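Local coordinates for lysyl oxidase (Pichia pastoris, PDB 1W7C) that oxidises primary amines, including lysine side chains, as a dimeric copper- and topaquinone-dependent amine oxidase, at the interface of chains A and B. Sequence-based numbering; all coordinates share one arbitrary frame. Chains: chain A/B, Lysyl oxidase.

Contact 1 and contact 2 are neighbouring patches of the same two-fold interface of the lysyl oxidase homodimer, their centres about 20 Å apart. They share no residue, but on chain A the segment between strands 670-678 and 692-697 feeds both: its first part and the end of the preceding strand serve contact 1, and A:Thr689 to A:Gln691 serve contact 2. Chain B offers B:Asn657 and the 3-10 helix 658-660 to contact 1 and loop 276-280 to contact 2. Two-fold symmetry repeats each patch with the chains exchanged. The centres lie about 35 and 38 Å from A:Asp358, the predicted catalytic base; the inter-subunit bonds suggest a role in assembly.

Contact 1: the interface of chains A and B. Residues chain A 449, 676-680, 683-684; chain B 657-659.
B:Asn657 CB sits over the centre of one face of the A:Phe678 ring, 4.0 Å from its centroid, a CH-pi contact, and the carboxamide stacks toward the rim, the two planes 23° apart. ND2 of this amide lies above and just beyond the rim, 3.5 Å from A:Phe678 CD1. Its OD1 is held from opposite faces of the amide plane, by the backbone N of A:Asn679 at 3.1 Å and by B:Asn659 N at 2.9 Å, which helps fix the amide's rotation. With CG between its own N and carbonyl carbon (chi1 73°), B:Asn657 can fold back to accept the second bond. A:Asn679 replies through its side chain: OD1 accepts B:Ser658 N at 3.1 Å, its amide nearly perpendicular to that of B:Asn657. B:Ser658 OG lies near A:Asn679 N but well off the N-H direction, and any sharing would be weak.

B:Asn659 reaches A:Asp449 with its amide: ND2 donates to OD1 of the aspartate at 3.1 Å, leaving almost in the amide plane and meeting the carboxylate on its anti side. Water 2 joins ND2 to A:Thr676 OG1. On B:Asn659 OD1, water 1 leads to A:Asp449 O and water 3 to A:Ser683 O and B:Ser658 OG, while A:Glu684 CB and CG pack against B:Asn659 O.

Chain A contributes the end of strand 670-678, the loop after it, and the turn between strands 440-446 and 452-458. On chain B, the 3-10 helix 658-660 follows strand 642-654, which ends at the copper ligand B:His654.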
ATOM      1  N   ASP A 449      -5.161  12.287 -12.265  1.00 14.25           N
ATOM      2  CA  ASP A 449      -5.091  11.632 -13.554  1.00 14.59           C
ATOM      3  C   ASP A 449      -6.354  10.836 -13.904  1.00 14.21           C
ATOM      4  O   ASP A 449      -6.441  10.325 -15.026  1.00 14.82           O
ATOM      5  CB  ASP A 449      -3.925  10.652 -13.595  1.00 14.57           C
ATOM      6  CG  ASP A 449      -4.119   9.491 -12.654  1.00 14.47           C
ATOM      7  OD1 ASP A 449      -4.033   8.309 -13.098  1.00 15.63           O
ATOM      8  OD2 ASP A 449      -4.422   9.738 -11.456  1.00 13.79           O
ATOM      9  N   THR A 676      -7.385   2.414 -12.109  1.00 11.93           N
ATOM     10  CA  THR A 676      -6.478   3.338 -12.791  1.00 13.39           C
ATOM     11  C   THR A 676      -6.645   3.288 -14.304  1.00 12.48           C
ATOM     12  O   THR A 676      -6.814   2.218 -14.879  1.00 13.33           O
ATOM     13  CB  THR A 676      -5.015   3.150 -12.317  1.00 15.32           C
ATOM     14  OG1 THR A 676      -4.194   4.252 -12.773  1.00 16.12           O
ATOM     15  CG2 THR A 676      -4.389   1.907 -12.847  1.00 15.81           C
ATOM     16  N   PRO A 677      -6.649   4.446 -14.977  1.00 13.30           N
ATOM     17  CA  PRO A 677      -6.798   4.423 -16.428  1.00 14.48           C
ATOM     18  C   PRO A 677      -5.712   3.611 -17.116  1.00 13.81           C
ATOM     19  O   PRO A 677      -4.542   3.686 -16.715  1.00 15.18           O
ATOM     20  CB  PRO A 677      -6.655   5.890 -16.812  0.50 21.75           C
ATOM     21  CG  PRO A 677      -6.991   6.630 -15.633  0.50 12.56           C
ATOM     22  CD  PRO A 677      -6.556   5.818 -14.457  0.50 11.92           C
ATOM     23  N   PHE A 678      -6.093   2.859 -18.152  1.00 13.69           N
ATOM     24  CA  PHE A 678      -5.189   2.024 -18.920  1.00 13.49           C
ATOM     25  C   PHE A 678      -5.603   2.101 -20.372  1.00 14.47           C
ATOM     26  O   PHE A 678      -6.586   1.514 -20.777  1.00 15.36           O
ATOM     27  CB  PHE A 678      -5.278   0.612 -18.371  1.00 13.94           C
ATOM     28  CG  PHE A 678      -4.260  -0.350 -18.911  1.00 14.35           C
ATOM     29  CD1 PHE A 678      -3.157  -0.679 -18.148  1.00 16.59           C
ATOM     30  CD2 PHE A 678      -4.384  -0.931 -20.174  1.00 16.95           C
ATOM     31  CE1 PHE A 678      -2.208  -1.544 -18.620  1.00 18.54           C
ATOM     32  CE2 PHE A 678      -3.411  -1.838 -20.643  1.00 17.31           C
ATOM     33  CZ  PHE A 678      -2.335  -2.129 -19.848  1.00 17.67           C
ATOM     34  N   ASN A 679      -4.883   2.920 -21.131  1.00 13.93           N
ATOM     35  CA  ASN A 679      -5.282   3.229 -22.506  1.00 15.23           C
ATOM     36  C   ASN A 679      -6.650   3.897 -22.619  1.00 14.91           C
ATOM     37  O   ASN A 679      -7.268   3.901 -23.663  1.00 16.50           O
ATOM     38  CB  ASN A 679      -5.178   1.967 -23.388  1.00 15.09           C
ATOM     39  CG  ASN A 679      -3.773   1.478 -23.494  1.00 14.88           C
ATOM     40  OD1 ASN A 679      -2.815   2.252 -23.457  1.00 15.61           O
ATOM     41  ND2 ASN A 679      -3.636   0.177 -23.669  1.00 16.12           N
ATOM     42  N   TYR A 680      -7.106   4.485 -21.518  1.00 14.70           N
ATOM     43  CA  TYR A 680      -8.414   5.111 -21.446  1.00 15.79           C
ATOM     44  C   TYR A 680      -8.387   6.457 -22.187  1.00 15.43           C
ATOM     45  O   TYR A 680      -9.398   6.890 -22.740  1.00 16.35           O
ATOM     46  CB  TYR A 680      -8.809   5.306 -19.977  1.00 16.15           C
ATOM     47  CG  TYR A 680     -10.174   5.909 -19.794  1.00 14.85           C
ATOM     48  CD1 TYR A 680     -11.309   5.152 -19.998  1.00 15.95           C
ATOM     49  CD2 TYR A 680     -10.326   7.247 -19.404  1.00 16.87           C
ATOM     50  CE1 TYR A 680     -12.553   5.691 -19.849  1.00 16.21           C
ATOM     51  CE2 TYR A 680     -11.553   7.780 -19.248  1.00 16.81           C
ATOM     52  CZ  TYR A 680     -12.667   7.021 -19.465  1.00 17.64           C
ATOM     53  OH  TYR A 680     -13.883   7.624 -19.319  1.00 17.67           O
ATOM     54  N   SER A 683      -3.033   9.730 -23.492  1.00 17.60           N
ATOM     55  CA  SER A 683      -1.932  10.156 -22.661  1.00 17.07           C
ATOM     56  C   SER A 683      -2.401  10.267 -21.206  1.00 14.60           C
ATOM     57  O   SER A 683      -3.596  10.181 -20.895  1.00 16.18           O
ATOM     58  CB  SER A 683      -1.396  11.502 -23.159  1.00 17.51           C
ATOM     59  OG  SER A 683      -2.410  12.491 -23.087  1.00 19.70           O
ATOM     60  N   GLU A 684      -1.437  10.525 -20.341  1.00 15.65           N
ATOM     61  CA  GLU A 684      -1.669  10.699 -18.911  1.00 15.67           C
ATOM     62  C   GLU A 684      -2.296  12.089 -18.674  1.00 14.68           C
ATOM     63  O   GLU A 684      -1.795  13.123 -19.133  1.00 17.67           O
ATOM     64  CB  GLU A 684      -0.331  10.514 -18.218  1.00 17.68           C
ATOM     65  CG  GLU A 684      -0.353  10.521 -16.712  1.00 17.57           C
ATOM     66  CD  GLU A 684      -0.372  11.920 -16.131  1.00 17.65           C
ATOM     67  OE1 GLU A 684       0.468  12.780 -16.530  1.00 18.39           O
ATOM     68  OE2 GLU A 684      -1.214  12.153 -15.246  1.00 17.42           O
TER
ATOM     69  N   ASN B 657       1.530   1.969 -20.626  1.00 15.60           N
ATOM     70  CA  ASN B 657       0.344   2.253 -21.415  1.00 15.09           C
ATOM     71  C   ASN B 657       0.223   3.766 -21.614  1.00 14.44           C
ATOM     72  O   ASN B 657       1.174   4.516 -21.367  1.00 14.78           O
ATOM     73  CB  ASN B 657      -0.898   1.591 -20.770  1.00 14.24           C
ATOM     74  CG  ASN B 657      -1.368   2.266 -19.508  1.00 14.99           C
ATOM     75  OD1 ASN B 657      -2.190   3.191 -19.547  1.00 15.38           O
ATOM     76  ND2 ASN B 657      -0.806   1.850 -18.346  1.00 16.96           N
ATOM     77  N   SER B 658      -0.942   4.238 -22.060  1.00 15.62           N
ATOM     78  CA  SER B 658      -1.169   5.678 -22.220  1.00 15.17           C
ATOM     79  C   SER B 658      -0.884   6.453 -20.951  1.00 16.36           C
ATOM     80  O   SER B 658      -0.455   7.613 -21.013  1.00 15.61           O
ATOM     81  CB  SER B 658      -2.611   5.917 -22.650  1.00 17.63           C
ATOM     82  OG  SER B 658      -3.525   5.530 -21.646  1.00 16.24           O
ATOM     83  N   ASN B 659      -1.088   5.819 -19.791  1.00 15.67           N
ATOM     84  CA  ASN B 659      -0.889   6.521 -18.518  1.00 14.61           C
ATOM     85  C   ASN B 659       0.566   6.690 -18.154  1.00 14.06           C
ATOM     86  O   ASN B 659       0.854   7.197 -17.075  1.00 15.74           O
ATOM     87  CB  ASN B 659      -1.690   5.853 -17.371  1.00 14.35           C
ATOM     88  CG  ASN B 659      -2.551   6.847 -16.634  1.00 14.21           C
ATOM     89  OD1 ASN B 659      -3.238   7.675 -17.276  1.00 15.99           O
ATOM     90  ND2 ASN B 659      -2.516   6.829 -15.305  1.00 15.61           N
TER
HETATM   91  O   HOH W   1      -4.821   9.830 -17.113  1.00 15.73           O
HETATM   92  O   HOH W   2      -1.643   4.502 -13.744  0.80 16.49           O
HETATM   93  O   HOH W   3      -4.175   7.530 -19.888  1.00 17.51           O

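Contact 2: the interface of chains A and B. Residues chain A 292, 305, 689-691; chain B 276-278, 280.
A polar loop-to-loop interface with two bridging waters joins the subunits here, with B:Asp278 set among A:Arg292, A:Thr689 and A:Thr690, and it probably helps to hold the dimer by a salt bridge and a set of hydrogen bonds. A:Arg292 NH1 meets B:Asp278 OD1 at 2.8 Å, nearly along the C-O axis, but the guanidinium and carboxylate planes stand 57° apart, an oblique single-nitrogen approach. The same NH1 donates to the backbone carbonyl B:Arg280 O at 2.9 Å. A bend at chi3 (-42°) turns the arginine tip toward these two acceptors while its CD packs on B:Arg280 CB.

Beyond the salt bridge, B:Asp278 OD2 takes two donors. A:Thr689 OG1 donates to the syn lone pair of B:Asp278 OD2 at 2.9 Å, whereas A:Thr690 N comes from above the carboxylate plane. The side chains of A:Thr690 and B:Asp278 meet tip to tip, yet A:Thr690 OG1 donates to the backbone carbonyl O of B:Asp278 at 2.6 Å, and itself accepts A:Gln691 NE2. Water 5 links A:Arg292 NH2, A:Thr689 OG1 and B:Asp278 OD1.

A:Met305 lays CE over one face of the A:Arg292 guanidinium, 3.5 Å above its plane, and sets SD against B:Asp278 CG. Water 4 bridges A:Arg292 O, A:Met305 N and B:His276 O, and B:Leu277 CD1 packs beside A:Arg292 O.

By binding both the carboxylate and the main chain of B:Asp278, the site pins loop 276-280 to the partner and probably helps to stabilise the homodimer.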
ATOM      1  N   ARG A 292     -10.881  23.704  -2.446  1.00 17.33           N
ATOM      2  CA  ARG A 292     -10.779  23.478  -3.902  1.00 17.38           C
ATOM      3  C   ARG A 292     -11.710  22.414  -4.503  1.00 17.15           C
ATOM      4  O   ARG A 292     -11.570  22.064  -5.677  1.00 17.86           O
ATOM      5  CB  ARG A 292      -9.315  23.176  -4.297  1.00 17.35           C
ATOM      6  CG  ARG A 292      -8.317  24.162  -3.707  1.00 18.95           C
ATOM      7  CD  ARG A 292      -6.980  24.226  -4.350  1.00 19.14           C
ATOM      8  NE  ARG A 292      -6.501  22.877  -4.674  1.00 16.90           N
ATOM      9  CZ  ARG A 292      -5.896  22.536  -5.806  1.00 17.26           C
ATOM     10  NH1 ARG A 292      -5.517  23.465  -6.687  1.00 17.95           N
ATOM     11  NH2 ARG A 292      -5.674  21.239  -6.040  1.00 17.10           N
ATOM     12  N   MET A 305     -11.636  18.952  -9.424  1.00 14.42           N
ATOM     13  CA  MET A 305     -10.610  18.720 -10.453  1.00 15.20           C
ATOM     14  C   MET A 305     -11.072  17.740 -11.530  1.00 14.55           C
ATOM     15  O   MET A 305     -10.337  16.842 -11.912  1.00 16.15           O
ATOM     16  CB  MET A 305      -9.291  18.274  -9.808  1.00 15.28           C
ATOM     17  CG  MET A 305      -8.798  19.241  -8.768  1.00 15.73           C
ATOM     18  SD  MET A 305      -8.462  20.887  -9.472  1.00 18.49           S
ATOM     19  CE  MET A 305      -8.704  21.862  -8.022  1.00 17.96           C
ATOM     20  N   THR A 689      -3.096  20.288 -14.799  1.00 18.08           N
ATOM     21  CA  THR A 689      -3.152  20.943 -13.508  1.00 16.68           C
ATOM     22  C   THR A 689      -2.200  22.134 -13.443  1.00 16.92           C
ATOM     23  O   THR A 689      -1.133  22.137 -14.065  1.00 18.67           O
ATOM     24  CB  THR A 689      -2.889  19.970 -12.331  1.00 16.52           C
ATOM     25  OG1 THR A 689      -3.120  20.665 -11.106  1.00 16.79           O
ATOM     26  CG2 THR A 689      -1.461  19.441 -12.253  1.00 18.06           C
ATOM     27  N   THR A 690      -2.558  23.152 -12.680  1.00 17.63           N
ATOM     28  CA  THR A 690      -1.641  24.225 -12.386  1.00 19.00           C
ATOM     29  C   THR A 690      -0.731  23.896 -11.204  1.00 16.84           C
ATOM     30  O   THR A 690       0.190  24.675 -10.942  1.00 18.18           O
ATOM     31  CB  THR A 690      -2.370  25.489 -12.040  1.00 18.67           C
ATOM     32  OG1 THR A 690      -3.107  25.296 -10.827  1.00 21.02           O
ATOM     33  CG2 THR A 690      -3.370  25.938 -13.133  1.00 20.43           C
ATOM     34  N   GLN A 691      -0.982  22.785 -10.498  1.00 18.15           N
ATOM     35  CA  GLN A 691      -0.222  22.481  -9.288  1.00 17.21           C
ATOM     36  C   GLN A 691       1.060  21.737  -9.685  1.00 16.48           C
ATOM     37  O   GLN A 691       1.246  20.550  -9.398  1.00 16.54           O
ATOM     38  CB  GLN A 691      -1.079  21.655  -8.311  1.00 16.32           C
ATOM     39  CG  GLN A 691      -2.369  22.368  -7.922  1.00 17.42           C
ATOM     40  CD  GLN A 691      -2.128  23.723  -7.285  1.00 18.35           C
ATOM     41  OE1 GLN A 691      -1.530  23.825  -6.214  1.00 18.16           O
ATOM     42  NE2 GLN A 691      -2.572  24.784  -7.964  1.00 19.49           N
TER
ATOM     43  N   HIS B 276     -11.690  23.734 -12.665  1.00 18.36           N
ATOM     44  CA  HIS B 276     -12.431  24.536 -11.678  1.00 19.92           C
ATOM     45  C   HIS B 276     -11.699  24.551 -10.336  1.00 17.39           C
ATOM     46  O   HIS B 276     -11.341  23.463  -9.810  1.00 17.34           O
ATOM     47  CB  HIS B 276     -13.842  23.937 -11.518  1.00 21.19           C
ATOM     48  CG  HIS B 276     -14.748  24.718 -10.612  1.00 19.58           C
ATOM     49  ND1 HIS B 276     -15.511  24.108  -9.642  1.00 21.00           N
ATOM     50  CD2 HIS B 276     -15.057  26.041 -10.561  1.00 22.61           C
ATOM     51  CE1 HIS B 276     -16.247  25.008  -9.025  1.00 23.86           C
ATOM     52  NE2 HIS B 276     -15.985  26.203  -9.554  1.00 22.44           N
ATOM     53  N   LEU B 277     -11.443  25.745  -9.814  1.00 18.32           N
ATOM     54  CA  LEU B 277     -10.774  25.956  -8.541  1.00 18.95           C
ATOM     55  C   LEU B 277      -9.281  25.663  -8.493  1.00 17.88           C
ATOM     56  O   LEU B 277      -8.655  25.785  -7.434  1.00 19.50           O
ATOM     57  CB  LEU B 277     -11.546  25.315  -7.400  1.00 17.82           C
ATOM     58  CG  LEU B 277     -13.032  25.647  -7.377  1.00 20.26           C
ATOM     59  CD1 LEU B 277     -13.690  24.927  -6.211  1.00 19.89           C
ATOM     60  CD2 LEU B 277     -13.286  27.125  -7.399  1.00 22.53           C
ATOM     61  N   ASP B 278      -8.702  25.314  -9.637  1.00 18.79           N
ATOM     62  CA  ASP B 278      -7.254  25.107  -9.718  1.00 17.48           C
ATOM     63  C   ASP B 278      -6.504  26.447  -9.774  1.00 18.74           C
ATOM     64  O   ASP B 278      -5.278  26.455  -9.878  1.00 21.57           O
ATOM     65  CB  ASP B 278      -6.876  24.218 -10.908  1.00 18.51           C
ATOM     66  CG  ASP B 278      -5.717  23.301 -10.642  1.00 19.02           C
ATOM     67  OD1 ASP B 278      -5.258  23.148  -9.460  1.00 20.03           O
ATOM     68  OD2 ASP B 278      -5.222  22.645 -11.597  1.00 20.39           O
ATOM     69  N   ARG B 280      -6.715  28.208  -7.178  1.00 19.15           N
ATOM     70  CA  ARG B 280      -6.406  28.281  -5.754  1.00 19.15           C
ATOM     71  C   ARG B 280      -5.243  27.331  -5.507  1.00 18.71           C
ATOM     72  O   ARG B 280      -5.201  26.220  -6.028  1.00 17.99           O
ATOM     73  CB  ARG B 280      -7.611  27.857  -4.899  1.00 18.34           C
ATOM     74  CG  ARG B 280      -8.857  28.697  -5.093  1.00 18.24           C
ATOM     75  CD  ARG B 280     -10.083  28.208  -4.316  1.00 19.67           C
ATOM     76  NE  ARG B 280     -11.212  29.098  -4.610  1.00 20.79           N
ATOM     77  CZ  ARG B 280     -12.316  29.199  -3.895  1.00 20.43           C
ATOM     78  NH1 ARG B 280     -12.460  28.505  -2.779  1.00 21.11           N
ATOM     79  NH2 ARG B 280     -13.258  30.075  -4.258  1.00 24.37           N
TER
HETATM   80  O   HOH W   4     -12.293  21.540  -8.198  1.00 16.49           O
HETATM   81  O   HOH W   5      -4.989  20.348  -8.816  1.00 18.94           O